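Local atomic coordinates of amidohydrolase (Brucella melitensis biovar Abortus, PDB entry 4F0L), a protein that probably acts as a metal-dependent hydrolase of the amidohydrolase family, perhaps a deaminase, and holds an iron(III) ion in the crystal. Residues Gln54-Gly60 against Asp394-Val400; Glu127-His132 against Met146-Ile150; Pro165-Ala169 against Ile186-Phe192. One frame throughout, in Å; residues are numbered along the deposited sequence.

In the fold
From the N terminus, the chain first reaches Gln54-Gly60, at the start of strand 56-66, but its partner in interaction 1, Asp394-Val400, arrives only after 333 intervening residues. That loop encloses the other two contacts, which follow one another in series without crossing. In interaction 2, 13 residues separate segments on strand 122-129 and helix 145-157; in interaction 3, 16 separate those on strand 160-167 and helix 189-203. These two touch, with His129 O 2.8 Å from Val166 N across neighbouring strands. All three reach one mixed sheet: interactions 2 and 3 pack helices against its barrel strands, whereas interaction 1, about 30 and 40 Å from them between centres, joins a late strand to the first barrel strand.

Interaction 1 (Gln54-Gly60 against Asp394-Val400); sequences QSVVVAG and DFVSLDV
Strands 56-59 and 395-399 are extended and pair antiparallel, at 145° with axes 4.6 Å apart; at Ser55 (phi/psi -82/-52) the chain turns a corner. Val57 faces Ser397 in a non-hydrogen-bonded pair (CA-CA 4.4 Å); Val58 faces Val396 in a hydrogen-bonded one (CA-CA 5.3 Å), joined by Val58 N to Val396 O and Val396 N to Val58 O, both 2.9 Å. Leu398 N donates to Val56 O (3.0 Å), and Gly60 N makes a weak bond to Asp394 O (3.3 Å). Near Ser55 a water replaces direct pairing, accepting from Val56 N (2.9 Å) and donating to Leu398 O (2.7 Å). Ser397, chi1 p, donates OG to Gln54 OE1 (2.8 Å); OG also bonds Asp425 N, and Gln54 NE2 bonds Asp425 OD2. Asp394 OD1 bonds Ser392 and Arg429. Val57 CG1 meets Phe395 CD1 at 4.0 Å; on the opposite face Val58 CG2 lies 4.0 Å from Val396 CB. Val56 CG2 reaches Val400 CG1 (3.8 Å). Here an amidohydrolase's small beta domain runs into the first TIM-barrel strand.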
ATOM      1  N   GLN B  54       6.839  27.710  -1.137  1.00 20.98           N
ATOM      2  CA  GLN B  54       6.493  26.297  -1.280  1.00 20.95           C
ATOM      3  C   GLN B  54       5.540  26.142  -2.482  1.00 19.68           C
ATOM      4  O   GLN B  54       4.843  27.086  -2.872  1.00 19.20           O
ATOM      5  CB  GLN B  54       5.859  25.783   0.031  1.00 20.92           C
ATOM      6  CG  GLN B  54       6.774  25.862   1.243  1.00 21.95           C
ATOM      7  CD  GLN B  54       7.855  24.779   1.246  1.00 22.51           C
ATOM      8  OE1 GLN B  54       7.677  23.713   0.668  1.00 22.52           O
ATOM      9  NE2 GLN B  54       8.966  25.039   1.934  1.00 22.89           N
ATOM     10  N   SER B  55       5.541  24.962  -3.088  1.00 18.72           N
ATOM     11  CA  SER B  55       4.680  24.684  -4.228  1.00 18.70           C
ATOM     12  C   SER B  55       3.275  24.318  -3.825  1.00 17.03           C
ATOM     13  O   SER B  55       2.339  24.907  -4.346  1.00 17.41           O
ATOM     14  CB  SER B  55       5.276  23.561  -5.096  1.00 19.91           C
ATOM     15  OG  SER B  55       6.555  23.979  -5.556  1.00 22.66           O
ATOM     16  N   VAL B  56       3.124  23.341  -2.921  1.00 15.38           N
ATOM     17  CA  VAL B  56       1.820  22.815  -2.568  1.00 14.80           C
ATOM     18  C   VAL B  56       1.771  22.549  -1.070  1.00 14.48           C
ATOM     19  O   VAL B  56       2.580  21.800  -0.561  1.00 14.13           O
ATOM     20  CB  VAL B  56       1.494  21.523  -3.306  1.00 14.47           C
ATOM     21  CG1 VAL B  56       0.166  20.945  -2.806  1.00 13.97           C
ATOM     22  CG2 VAL B  56       1.449  21.761  -4.819  1.00 15.09           C
ATOM     23  N   VAL B  57       0.831  23.196  -0.378  1.00 14.53           N
ATOM     24  CA  VAL B  57       0.708  23.136   1.097  1.00 13.95           C
ATOM     25  C   VAL B  57      -0.689  22.630   1.464  1.00 13.50           C
ATOM     26  O   VAL B  57      -1.694  23.043   0.870  1.00 13.69           O
ATOM     27  CB  VAL B  57       0.977  24.495   1.766  1.00 14.57           C
ATOM     28  CG1 VAL B  57       0.612  24.454   3.254  1.00 14.65           C
ATOM     29  CG2 VAL B  57       2.447  24.876   1.576  1.00 15.03           C
ATOM     30  N   VAL B  58      -0.709  21.661   2.364  1.00 13.12           N
ATOM     31  CA  VAL B  58      -1.918  21.042   2.876  1.00 13.40           C
ATOM     32  C   VAL B  58      -1.854  20.996   4.387  1.00 13.10           C
ATOM     33  O   VAL B  58      -0.789  21.157   4.982  1.00 11.94           O
ATOM     34  CB  VAL B  58      -2.134  19.602   2.327  1.00 13.21           C
ATOM     35  CG1 VAL B  58      -2.283  19.623   0.793  1.00 14.02           C
ATOM     36  CG2 VAL B  58      -1.027  18.651   2.735  1.00 12.44           C
ATOM     37  N   ALA B  59      -3.003  20.766   5.010  1.00 13.71           N
ATOM     38  CA  ALA B  59      -3.093  20.676   6.462  1.00 13.74           C
ATOM     39  C   ALA B  59      -2.315  19.468   6.975  1.00 14.02           C
ATOM     40  O   ALA B  59      -2.183  18.481   6.272  1.00 13.64           O
ATOM     41  CB  ALA B  59      -4.556  20.542   6.881  1.00 14.15           C
ATOM     42  N   GLY B  60      -1.820  19.582   8.209  1.00 14.15           N
ATOM     43  CA  GLY B  60      -1.275  18.477   8.932  1.00 13.80           C
ATOM     44  C   GLY B  60      -2.353  17.477   9.292  1.00 13.83           C
ATOM     45  O   GLY B  60      -3.477  17.842   9.602  1.00 14.02           O
ATOM     46  N   ASP B 394       0.311  24.083  11.844  1.00 13.52           N
ATOM     47  CA  ASP B 394       0.599  22.686  11.562  1.00 13.65           C
ATOM     48  C   ASP B 394       0.233  22.401  10.097  1.00 13.86           C
ATOM     49  O   ASP B 394      -0.950  22.386   9.732  1.00 14.32           O
ATOM     50  CB  ASP B 394      -0.252  21.759  12.450  1.00 13.36           C
ATOM     51  CG  ASP B 394      -0.035  21.957  13.940  1.00 14.03           C
ATOM     52  OD1 ASP B 394       0.744  22.830  14.381  1.00 15.08           O
ATOM     53  OD2 ASP B 394      -0.673  21.213  14.708  1.00 14.61           O
ATOM     54  N   PHE B 395       1.225  22.148   9.250  1.00 14.01           N
ATOM     55  CA  PHE B 395       0.923  21.898   7.864  1.00 13.88           C
ATOM     56  C   PHE B 395       2.111  21.251   7.182  1.00 14.01           C
ATOM     57  O   PHE B 395       3.177  21.060   7.814  1.00 13.37           O
ATOM     58  CB  PHE B 395       0.440  23.177   7.146  1.00 14.84           C
ATOM     59  CG  PHE B 395       1.266  24.386   7.431  1.00 16.14           C
ATOM     60  CD1 PHE B 395       2.485  24.558   6.820  1.00 16.73           C
ATOM     61  CD2 PHE B 395       0.837  25.339   8.355  1.00 16.82           C
ATOM     62  CE1 PHE B 395       3.257  25.676   7.087  1.00 17.77           C
ATOM     63  CE2 PHE B 395       1.604  26.448   8.608  1.00 17.58           C
ATOM     64  CZ  PHE B 395       2.814  26.617   7.984  1.00 17.94           C
ATOM     65  N   VAL B 396       1.886  20.852   5.924  1.00 13.63           N
ATOM     66  CA  VAL B 396       2.765  19.955   5.173  1.00 13.69           C
ATOM     67  C   VAL B 396       2.936  20.477   3.725  1.00 14.44           C
ATOM     68  O   VAL B 396       1.951  20.897   3.097  1.00 13.42           O
ATOM     69  CB  VAL B 396       2.150  18.522   5.125  1.00 13.33           C
ATOM     70  CG1 VAL B 396       2.992  17.538   4.305  1.00 12.66           C
ATOM     71  CG2 VAL B 396       1.909  17.959   6.542  1.00 13.05           C
ATOM     72  N   SER B 397       4.183  20.490   3.198  1.00 15.10           N
ATOM     73  CA  SER B 397       4.363  20.750   1.773  1.00 15.66           C
ATOM     74  C   SER B 397       4.678  19.439   1.053  1.00 15.70           C
ATOM     75  O   SER B 397       5.304  18.539   1.619  1.00 15.31           O
ATOM     76  CB  SER B 397       5.418  21.791   1.500  1.00 17.04           C
ATOM     77  OG  SER B 397       6.723  21.296   1.768  1.00 17.60           O
ATOM     78  N   LEU B 398       4.191  19.328  -0.179  1.00 15.58           N
ATOM     79  CA  LEU B 398       4.346  18.133  -0.942  1.00 15.89           C
ATOM     80  C   LEU B 398       5.378  18.342  -2.040  1.00 17.80           C
ATOM     81  O   LEU B 398       5.375  19.382  -2.700  1.00 18.97           O
ATOM     82  CB  LEU B 398       3.003  17.699  -1.542  1.00 15.10           C
ATOM     83  CG  LEU B 398       1.920  17.316  -0.523  1.00 14.41           C
ATOM     84  CD1 LEU B 398       0.598  17.111  -1.233  1.00 13.96           C
ATOM     85  CD2 LEU B 398       2.262  16.055   0.296  1.00 13.71           C
ATOM     86  N   ASP B 399       6.223  17.333  -2.261  1.00 18.69           N
ATOM     87  CA  ASP B 399       7.152  17.336  -3.390  1.00 20.08           C
ATOM     88  C   ASP B 399       6.344  16.981  -4.636  1.00 19.89           C
ATOM     89  O   ASP B 399       5.852  15.852  -4.759  1.00 17.97           O
ATOM     90  CB  ASP B 399       8.276  16.323  -3.145  1.00 21.10           C
ATOM     91  CG  ASP B 399       9.277  16.242  -4.299  1.00 23.09           C
ATOM     92  OD1 ASP B 399       8.932  16.477  -5.448  1.00 24.76           O
ATOM     93  OD2 ASP B 399      10.447  15.981  -4.034  1.00 25.84           O
ATOM     94  N   VAL B 400       6.220  17.948  -5.547  1.00 20.83           N
ATOM     95  CA  VAL B 400       5.470  17.784  -6.797  1.00 21.06           C
ATOM     96  C   VAL B 400       6.384  17.846  -8.025  1.00 22.79           C
ATOM     97  O   VAL B 400       5.952  18.192  -9.128  1.00 22.89           O
ATOM     98  CB  VAL B 400       4.340  18.832  -6.921  1.00 21.58           C
ATOM     99  CG1 VAL B 400       3.258  18.548  -5.887  1.00 19.83           C
ATOM    100  CG2 VAL B 400       4.898  20.253  -6.853  1.00 20.86           C
TER
HETATM  101  O   HOH W   1       5.551  22.000  -2.196  1.00 23.10           O

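Interaction 2 (Glu127-His132 against Met146-Ile150)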
ATOM      1  N   GLU B 127      -2.240   9.091  21.218  1.00 14.29           N
ATOM      2  CA  GLU B 127      -1.578   7.947  21.816  1.00 14.57           C
ATOM      3  C   GLU B 127      -2.504   7.249  22.814  1.00 14.62           C
ATOM      4  O   GLU B 127      -2.758   7.740  23.897  1.00 14.90           O
ATOM      5  CB  GLU B 127      -0.285   8.356  22.509  1.00 14.85           C
ATOM      6  CG  GLU B 127       0.544   7.186  23.019  1.00 15.16           C
ATOM      7  CD  GLU B 127       0.997   6.214  21.931  1.00 15.52           C
ATOM      8  OE1 GLU B 127       1.301   6.653  20.790  1.00 15.74           O
ATOM      9  OE2 GLU B 127       1.057   4.999  22.228  1.00 15.65           O
ATOM     10  N   PHE B 128      -2.985   6.098  22.393  1.00 14.67           N
ATOM     11  CA  PHE B 128      -3.970   5.298  23.103  1.00 15.25           C
ATOM     12  C   PHE B 128      -3.096   4.373  23.945  1.00 16.20           C
ATOM     13  O   PHE B 128      -2.673   3.280  23.498  1.00 17.93           O
ATOM     14  CB  PHE B 128      -4.804   4.552  22.042  1.00 14.56           C
ATOM     15  CG  PHE B 128      -6.023   3.833  22.559  1.00 14.50           C
ATOM     16  CD1 PHE B 128      -5.910   2.584  23.153  1.00 15.31           C
ATOM     17  CD2 PHE B 128      -7.274   4.335  22.336  1.00 14.52           C
ATOM     18  CE1 PHE B 128      -7.050   1.875  23.565  1.00 15.46           C
ATOM     19  CE2 PHE B 128      -8.408   3.646  22.735  1.00 15.00           C
ATOM     20  CZ  PHE B 128      -8.297   2.409  23.349  1.00 15.30           C
ATOM     21  N   HIS B 129      -2.835   4.837  25.163  1.00 17.08           N
ATOM     22  CA  HIS B 129      -1.701   4.398  25.939  1.00 18.42           C
ATOM     23  C   HIS B 129      -2.074   3.454  27.061  1.00 19.31           C
ATOM     24  O   HIS B 129      -2.680   3.886  28.067  1.00 18.65           O
ATOM     25  CB  HIS B 129      -1.042   5.636  26.548  1.00 18.56           C
ATOM     26  CG  HIS B 129       0.089   5.313  27.465  1.00 19.19           C
ATOM     27  ND1 HIS B 129       1.162   4.631  27.052  1.00 19.66           N
ATOM     28  CD2 HIS B 129       0.282   5.582  28.821  1.00 20.02           C
ATOM     29  CE1 HIS B 129       2.022   4.491  28.078  1.00 20.28           C
ATOM     30  NE2 HIS B 129       1.482   5.068  29.164  1.00 20.05           N
ATOM     31  N   TYR B 130      -1.730   2.185  26.921  1.00 19.98           N
ATOM     32  CA  TYR B 130      -2.093   1.212  27.962  1.00 21.97           C
ATOM     33  C   TYR B 130      -0.934   0.490  28.642  1.00 21.18           C
ATOM     34  O   TYR B 130      -1.162  -0.361  29.486  1.00 20.55           O
ATOM     35  CB  TYR B 130      -3.131   0.193  27.458  1.00 23.10           C
ATOM     36  CG  TYR B 130      -2.783  -0.646  26.258  1.00 24.42           C
ATOM     37  CD1 TYR B 130      -2.018  -1.801  26.378  1.00 26.22           C
ATOM     38  CD2 TYR B 130      -3.312  -0.350  25.011  1.00 26.55           C
ATOM     39  CE1 TYR B 130      -1.738  -2.599  25.275  1.00 27.40           C
ATOM     40  CE2 TYR B 130      -3.049  -1.153  23.906  1.00 27.44           C
ATOM     41  CZ  TYR B 130      -2.273  -2.269  24.042  1.00 27.63           C
ATOM     42  OH  TYR B 130      -2.018  -3.055  22.943  1.00 27.57           O
ATOM     43  N   LEU B 131       0.294   0.825  28.278  1.00 20.97           N
ATOM     44  CA  LEU B 131       1.442   0.179  28.842  1.00 22.03           C
ATOM     45  C   LEU B 131       1.877   1.011  30.045  1.00 22.11           C
ATOM     46  O   LEU B 131       2.695   1.939  29.921  1.00 21.87           O
ATOM     47  CB  LEU B 131       2.533   0.083  27.796  1.00 22.82           C
ATOM     48  CG  LEU B 131       3.821  -0.593  28.213  1.00 25.02           C
ATOM     49  CD1 LEU B 131       3.581  -1.984  28.776  1.00 25.77           C
ATOM     50  CD2 LEU B 131       4.773  -0.595  27.006  1.00 24.00           C
ATOM     51  N   HIS B 132       1.300   0.696  31.210  1.00 22.02           N
ATOM     52  CA  HIS B 132       1.410   1.572  32.378  1.00 21.41           C
ATOM     53  C   HIS B 132       2.462   1.193  33.379  1.00 22.64           C
ATOM     54  O   HIS B 132       3.274   2.021  33.759  1.00 23.18           O
ATOM     55  CB  HIS B 132       0.082   1.642  33.124  1.00 20.95           C
ATOM     56  CG  HIS B 132      -1.044   2.236  32.326  1.00 20.40           C
ATOM     57  ND1 HIS B 132      -0.964   3.462  31.761  1.00 20.09           N
ATOM     58  CD2 HIS B 132      -2.333   1.756  32.054  1.00 19.68           C
ATOM     59  CE1 HIS B 132      -2.139   3.742  31.152  1.00 19.52           C
ATOM     60  NE2 HIS B 132      -2.965   2.692  31.313  1.00 18.80           N
ATOM     61  N   MET B 146       5.301   5.834  32.400  1.00 20.33           N
ATOM     62  CA  MET B 146       5.274   5.453  30.987  1.00 20.66           C
ATOM     63  C   MET B 146       4.620   6.525  30.129  1.00 20.39           C
ATOM     64  O   MET B 146       5.079   6.777  29.011  1.00 19.80           O
ATOM     65  CB  MET B 146       4.591   4.094  30.773  1.00 20.98           C
ATOM     66  CG  MET B 146       5.478   2.915  31.153  1.00 22.09           C
ATOM     67  SD  MET B 146       6.860   2.755  30.023  1.00 22.02           S
ATOM     68  CE  MET B 146       7.276   1.020  30.159  1.00 23.61           C
ATOM     69  N   ALA B 147       3.590   7.190  30.666  1.00 20.24           N
ATOM     70  CA  ALA B 147       2.957   8.340  29.977  1.00 19.14           C
ATOM     71  C   ALA B 147       3.927   9.514  29.881  1.00 19.40           C
ATOM     72  O   ALA B 147       3.949  10.232  28.856  1.00 18.04           O
ATOM     73  CB  ALA B 147       1.637   8.776  30.651  1.00 18.35           C
ATOM     74  N   ASP B 148       4.736   9.715  30.925  1.00 20.25           N
ATOM     75  CA  ASP B 148       5.764  10.752  30.900  1.00 21.04           C
ATOM     76  C   ASP B 148       6.790  10.499  29.771  1.00 20.78           C
ATOM     77  O   ASP B 148       7.316  11.439  29.158  1.00 19.58           O
ATOM     78  CB  ASP B 148       6.511  10.847  32.230  1.00 22.52           C
ATOM     79  CG  ASP B 148       5.599  11.143  33.430  1.00 23.86           C
ATOM     80  OD1 ASP B 148       4.382  11.413  33.305  1.00 23.86           O
ATOM     81  OD2 ASP B 148       6.142  11.081  34.545  1.00 26.28           O
ATOM     82  N   ARG B 149       7.107   9.224  29.543  1.00 20.43           N
ATOM     83  CA  ARG B 149       8.017   8.857  28.439  1.00 20.09           C
ATOM     84  C   ARG B 149       7.438   9.199  27.061  1.00 18.35           C
ATOM     85  O   ARG B 149       8.169   9.682  26.164  1.00 17.00           O
ATOM     86  CB  ARG B 149       8.367   7.382  28.502  1.00 20.60           C
ATOM     87  CG  ARG B 149       9.121   6.994  29.770  1.00 22.25           C
ATOM     88  CD  ARG B 149      10.480   7.677  29.839  1.00 23.77           C
ATOM     89  NE  ARG B 149      11.239   7.221  30.993  1.00 25.50           N
ATOM     90  CZ  ARG B 149      12.570   7.252  31.099  1.00 27.07           C
ATOM     91  NH1 ARG B 149      13.355   7.691  30.113  1.00 27.82           N
ATOM     92  NH2 ARG B 149      13.136   6.818  32.211  1.00 28.70           N
ATOM     93  N   ILE B 150       6.133   8.962  26.904  1.00 17.56           N
ATOM     94  CA  ILE B 150       5.412   9.326  25.680  1.00 16.65           C
ATOM     95  C   ILE B 150       5.522  10.815  25.464  1.00 16.64           C
ATOM     96  O   ILE B 150       5.932  11.272  24.383  1.00 16.49           O
ATOM     97  CB  ILE B 150       3.927   8.917  25.754  1.00 16.61           C
ATOM     98  CG1 ILE B 150       3.779   7.401  25.767  1.00 17.00           C
ATOM     99  CG2 ILE B 150       3.115   9.538  24.630  1.00 15.64           C
ATOM    100  CD1 ILE B 150       4.522   6.669  24.665  1.00 17.70           C
TER
HETATM  101  O   HOH W   2       3.213   4.707  33.964  1.00 20.38           O
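Glu127 directs its CB toward the helix, and its CG lies 3.8 Å from Ile150 CG2. The carboxylate finds its partners elsewhere: OE1 bonds Tyr114 and Ser66, OE2 the backbone N of Ala68, beside the iron ligand His67. Phe128 is out of reach of the helix, and its carbonyl O receives ND1 of His67. His129 points to the helix again and fills the middle of the contact: NE2 is 3.6 Å from Met146 CB, CD2 3.9 Å from Ala147 CB and ND1 4.0 Å from Ile150 CG1. This strand and helix belong to the beta-alpha-beta unit 122-129, 145-157, 160-167 of the TIM barrel, their axes 10.6 Å apart and at 165°. Past the strand, Leu131 centres an inverse gamma turn; its O approaches Met146 CB (3.0 Å), and its CG meets Met146 CE at 4.3 Å. His132 turns its CB away, NE2 bonding Val166 O, while a water donates to His132 O (2.7 Å) and accepts from Met146 N (2.8 Å).

Interaction 3 (Pro165-Ala169 against Ile186-Phe192); sequences PVFYA and INDPERF
Phe192 offers a ring face to Phe167, whose CB sits 4.0 Å from the Phe192 centroid and only 12° off the ring normal. The Phe167 ring then turns its edge to that face in a T-shaped stack, centroids 5.6 Å apart and planes at 87°, with Phe167 CD1 3.8 Å from Phe192 CG. Both rings take chi1 t. They join a strand of the TIM barrel, 165-167, to the first turn of the helix that follows it, in a beta-alpha unit whose connecting loop returns alongside the strand's end. Phe192 also meets Pro165, CE1 lying 4.1 Å from Pro165 CB and CZ 3.3 Å from Pro165 O. Further round the Phe167 ring, CE1 reaches Asn187 O (3.4 Å) and Pro189 CD (4.2 Å).

Beyond the strand, Ala169 and Ile186 bring their CA atoms to 5.2 Å. Asn187 N donates to Tyr168 O (3.1 Å), which also takes a CA-H...O contact from Ile186 CA (3.3 Å). A water donates to Val166 O (2.7 Å) and accepts from Tyr168 N (3.1 Å) and Asn187 ND2 (2.8 Å); Val166 O has His132 NE2 as a further partner. Arg191 ties the approach to its helix, NH2 to Ile186 O at 3.0 Å and NE to Asn187 OD1 at 2.9 Å. Asp188, chi1 p, is the N-cap, its OD1 accepting from Arg191 N at 2.8 Å.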
ATOM      1  N   PRO B 165      -4.671   8.066  28.082  1.00 16.20           N
ATOM      2  CA  PRO B 165      -4.354   6.921  28.941  1.00 16.63           C
ATOM      3  C   PRO B 165      -5.541   5.978  28.994  1.00 17.63           C
ATOM      4  O   PRO B 165      -6.682   6.426  29.154  1.00 20.01           O
ATOM      5  CB  PRO B 165      -4.115   7.575  30.312  1.00 17.00           C
ATOM      6  CG  PRO B 165      -3.682   8.972  29.985  1.00 16.66           C
ATOM      7  CD  PRO B 165      -4.584   9.326  28.837  1.00 16.51           C
ATOM      8  N   VAL B 166      -5.258   4.691  28.884  1.00 17.98           N
ATOM      9  CA  VAL B 166      -6.270   3.656  28.766  1.00 17.99           C
ATOM     10  C   VAL B 166      -6.689   3.049  30.136  1.00 19.40           C
ATOM     11  O   VAL B 166      -5.839   2.714  31.024  1.00 19.67           O
ATOM     12  CB  VAL B 166      -5.749   2.530  27.860  1.00 17.55           C
ATOM     13  CG1 VAL B 166      -6.736   1.346  27.795  1.00 17.00           C
ATOM     14  CG2 VAL B 166      -5.489   3.068  26.449  1.00 16.43           C
ATOM     15  N   PHE B 167      -7.995   2.949  30.308  1.00 19.56           N
ATOM     16  CA  PHE B 167      -8.550   2.263  31.447  1.00 21.21           C
ATOM     17  C   PHE B 167      -8.845   0.841  31.025  1.00 22.27           C
ATOM     18  O   PHE B 167      -9.585   0.620  30.063  1.00 22.77           O
ATOM     19  CB  PHE B 167      -9.831   2.918  31.983  1.00 21.82           C
ATOM     20  CG  PHE B 167     -10.386   2.172  33.160  1.00 22.57           C
ATOM     21  CD1 PHE B 167      -9.838   2.346  34.417  1.00 23.15           C
ATOM     22  CD2 PHE B 167     -11.339   1.187  32.975  1.00 23.33           C
ATOM     23  CE1 PHE B 167     -10.287   1.609  35.499  1.00 23.88           C
ATOM     24  CE2 PHE B 167     -11.792   0.437  34.035  1.00 24.17           C
ATOM     25  CZ  PHE B 167     -11.264   0.652  35.308  1.00 24.87           C
ATOM     26  N   TYR B 168      -8.296  -0.109  31.775  1.00 24.48           N
ATOM     27  CA  TYR B 168      -8.385  -1.550  31.476  1.00 25.81           C
ATOM     28  C   TYR B 168      -8.420  -2.320  32.793  1.00 25.86           C
ATOM     29  O   TYR B 168      -7.529  -2.175  33.618  1.00 25.20           O
ATOM     30  CB  TYR B 168      -7.134  -1.956  30.700  1.00 27.69           C
ATOM     31  CG  TYR B 168      -7.154  -3.281  29.960  1.00 30.20           C
ATOM     32  CD1 TYR B 168      -7.405  -4.486  30.602  1.00 33.33           C
ATOM     33  CD2 TYR B 168      -6.858  -3.323  28.612  1.00 32.84           C
ATOM     34  CE1 TYR B 168      -7.402  -5.691  29.908  1.00 34.60           C
ATOM     35  CE2 TYR B 168      -6.854  -4.510  27.926  1.00 35.04           C
ATOM     36  CZ  TYR B 168      -7.133  -5.673  28.580  1.00 34.89           C
ATOM     37  OH  TYR B 168      -7.098  -6.828  27.850  1.00 43.81           O
ATOM     38  N   ALA B 169      -9.446  -3.137  32.997  1.00 25.86           N
ATOM     39  CA  ALA B 169      -9.587  -3.867  34.266  1.00 26.67           C
ATOM     40  C   ALA B 169     -10.034  -5.336  34.147  1.00 26.37           C
ATOM     41  O   ALA B 169      -9.999  -6.042  35.134  1.00 26.66           O
ATOM     42  CB  ALA B 169     -10.551  -3.116  35.174  1.00 25.93           C
ATOM     43  N   ILE B 186      -3.399  -2.809  33.860  1.00 22.14           N
ATOM     44  CA  ILE B 186      -4.539  -2.829  34.774  1.00 22.65           C
ATOM     45  C   ILE B 186      -4.562  -1.609  35.686  1.00 21.72           C
ATOM     46  O   ILE B 186      -3.532  -1.199  36.197  1.00 22.57           O
ATOM     47  CB  ILE B 186      -4.462  -4.110  35.669  1.00 24.40           C
ATOM     48  CG1 ILE B 186      -4.619  -5.364  34.830  1.00 25.27           C
ATOM     49  CG2 ILE B 186      -5.474  -4.112  36.819  1.00 25.03           C
ATOM     50  CD1 ILE B 186      -4.480  -6.637  35.657  1.00 26.53           C
ATOM     51  N   ASN B 187      -5.740  -1.037  35.880  1.00 20.77           N
ATOM     52  CA  ASN B 187      -5.981  -0.099  36.970  1.00 21.06           C
ATOM     53  C   ASN B 187      -7.392  -0.275  37.470  1.00 21.97           C
ATOM     54  O   ASN B 187      -8.255  -0.773  36.737  1.00 21.69           O
ATOM     55  CB  ASN B 187      -5.821   1.362  36.527  1.00 19.93           C
ATOM     56  CG  ASN B 187      -4.398   1.746  36.304  1.00 19.61           C
ATOM     57  OD1 ASN B 187      -3.607   1.794  37.251  1.00 19.76           O
ATOM     58  ND2 ASN B 187      -4.051   2.075  35.043  1.00 19.18           N
ATOM     59  N   ASP B 188      -7.646   0.176  38.700  1.00 23.29           N
ATOM     60  CA  ASP B 188      -9.016   0.439  39.141  1.00 24.54           C
ATOM     61  C   ASP B 188      -9.298   1.941  38.967  1.00 24.86           C
ATOM     62  O   ASP B 188      -8.371   2.710  38.642  1.00 22.92           O
ATOM     63  CB  ASP B 188      -9.271  -0.084  40.569  1.00 25.59           C
ATOM     64  CG  ASP B 188      -8.449   0.627  41.639  1.00 26.82           C
ATOM     65  OD1 ASP B 188      -7.905   1.721  41.404  1.00 26.95           O
ATOM     66  OD2 ASP B 188      -8.394   0.106  42.765  1.00 26.49           O
ATOM     67  N   PRO B 189     -10.571   2.364  39.132  1.00 25.56           N
ATOM     68  CA  PRO B 189     -10.880   3.750  38.742  1.00 26.29           C
ATOM     69  C   PRO B 189     -10.120   4.761  39.601  1.00 27.48           C
ATOM     70  O   PRO B 189      -9.715   5.813  39.107  1.00 26.86           O
ATOM     71  CB  PRO B 189     -12.386   3.845  38.963  1.00 26.71           C
ATOM     72  CG  PRO B 189     -12.867   2.448  38.747  1.00 27.00           C
ATOM     73  CD  PRO B 189     -11.803   1.596  39.387  1.00 26.48           C
ATOM     74  N   GLU B 190      -9.888   4.402  40.858  1.00 28.38           N
ATOM     75  CA  GLU B 190      -9.159   5.267  41.746  1.00 30.97           C
ATOM     76  C   GLU B 190      -7.699   5.445  41.292  1.00 29.19           C
ATOM     77  O   GLU B 190      -7.209   6.573  41.202  1.00 26.48           O
ATOM     78  CB  GLU B 190      -9.201   4.718  43.173  1.00 34.76           C
ATOM     79  CG  GLU B 190      -8.598   5.664  44.203  1.00 38.33           C
ATOM     80  CD  GLU B 190      -7.096   5.472  44.399  1.00 42.13           C
ATOM     81  OE1 GLU B 190      -6.519   4.433  43.947  1.00 41.10           O
ATOM     82  OE2 GLU B 190      -6.477   6.394  45.007  1.00 46.63           O
ATOM     83  N   ARG B 191      -7.000   4.333  41.040  1.00 26.51           N
ATOM     84  CA  ARG B 191      -5.608   4.445  40.618  1.00 25.35           C
ATOM     85  C   ARG B 191      -5.513   5.070  39.228  1.00 23.73           C
ATOM     86  O   ARG B 191      -4.551   5.789  38.936  1.00 22.39           O
ATOM     87  CB  ARG B 191      -4.887   3.104  40.640  1.00 25.42           C
ATOM     88  CG  ARG B 191      -3.384   3.240  40.433  1.00 26.24           C
ATOM     89  CD  ARG B 191      -2.651   1.968  40.845  1.00 27.01           C
ATOM     90  NE  ARG B 191      -2.852   0.909  39.863  1.00 28.29           N
ATOM     91  CZ  ARG B 191      -2.677  -0.394  40.086  1.00 28.86           C
ATOM     92  NH1 ARG B 191      -2.318  -0.828  41.287  1.00 29.99           N
ATOM     93  NH2 ARG B 191      -2.895  -1.274  39.106  1.00 27.95           N
ATOM     94  N   PHE B 192      -6.537   4.841  38.400  1.00 22.47           N
ATOM     95  CA  PHE B 192      -6.613   5.493  37.102  1.00 21.43           C
ATOM     96  C   PHE B 192      -6.726   7.022  37.224  1.00 21.45           C
ATOM     97  O   PHE B 192      -6.036   7.731  36.481  1.00 20.10           O
ATOM     98  CB  PHE B 192      -7.766   4.933  36.246  1.00 21.04           C
ATOM     99  CG  PHE B 192      -7.814   5.506  34.860  1.00 19.80           C
ATOM    100  CD1 PHE B 192      -6.932   5.062  33.876  1.00 19.45           C
ATOM    101  CD2 PHE B 192      -8.713   6.504  34.533  1.00 19.99           C
ATOM    102  CE1 PHE B 192      -6.952   5.606  32.590  1.00 18.96           C
ATOM    103  CE2 PHE B 192      -8.738   7.048  33.242  1.00 19.11           C
ATOM    104  CZ  PHE B 192      -7.854   6.602  32.279  1.00 18.28           C
TER
HETATM  105  O   HOH W   3      -5.692   0.939  33.073  1.00 13.37           O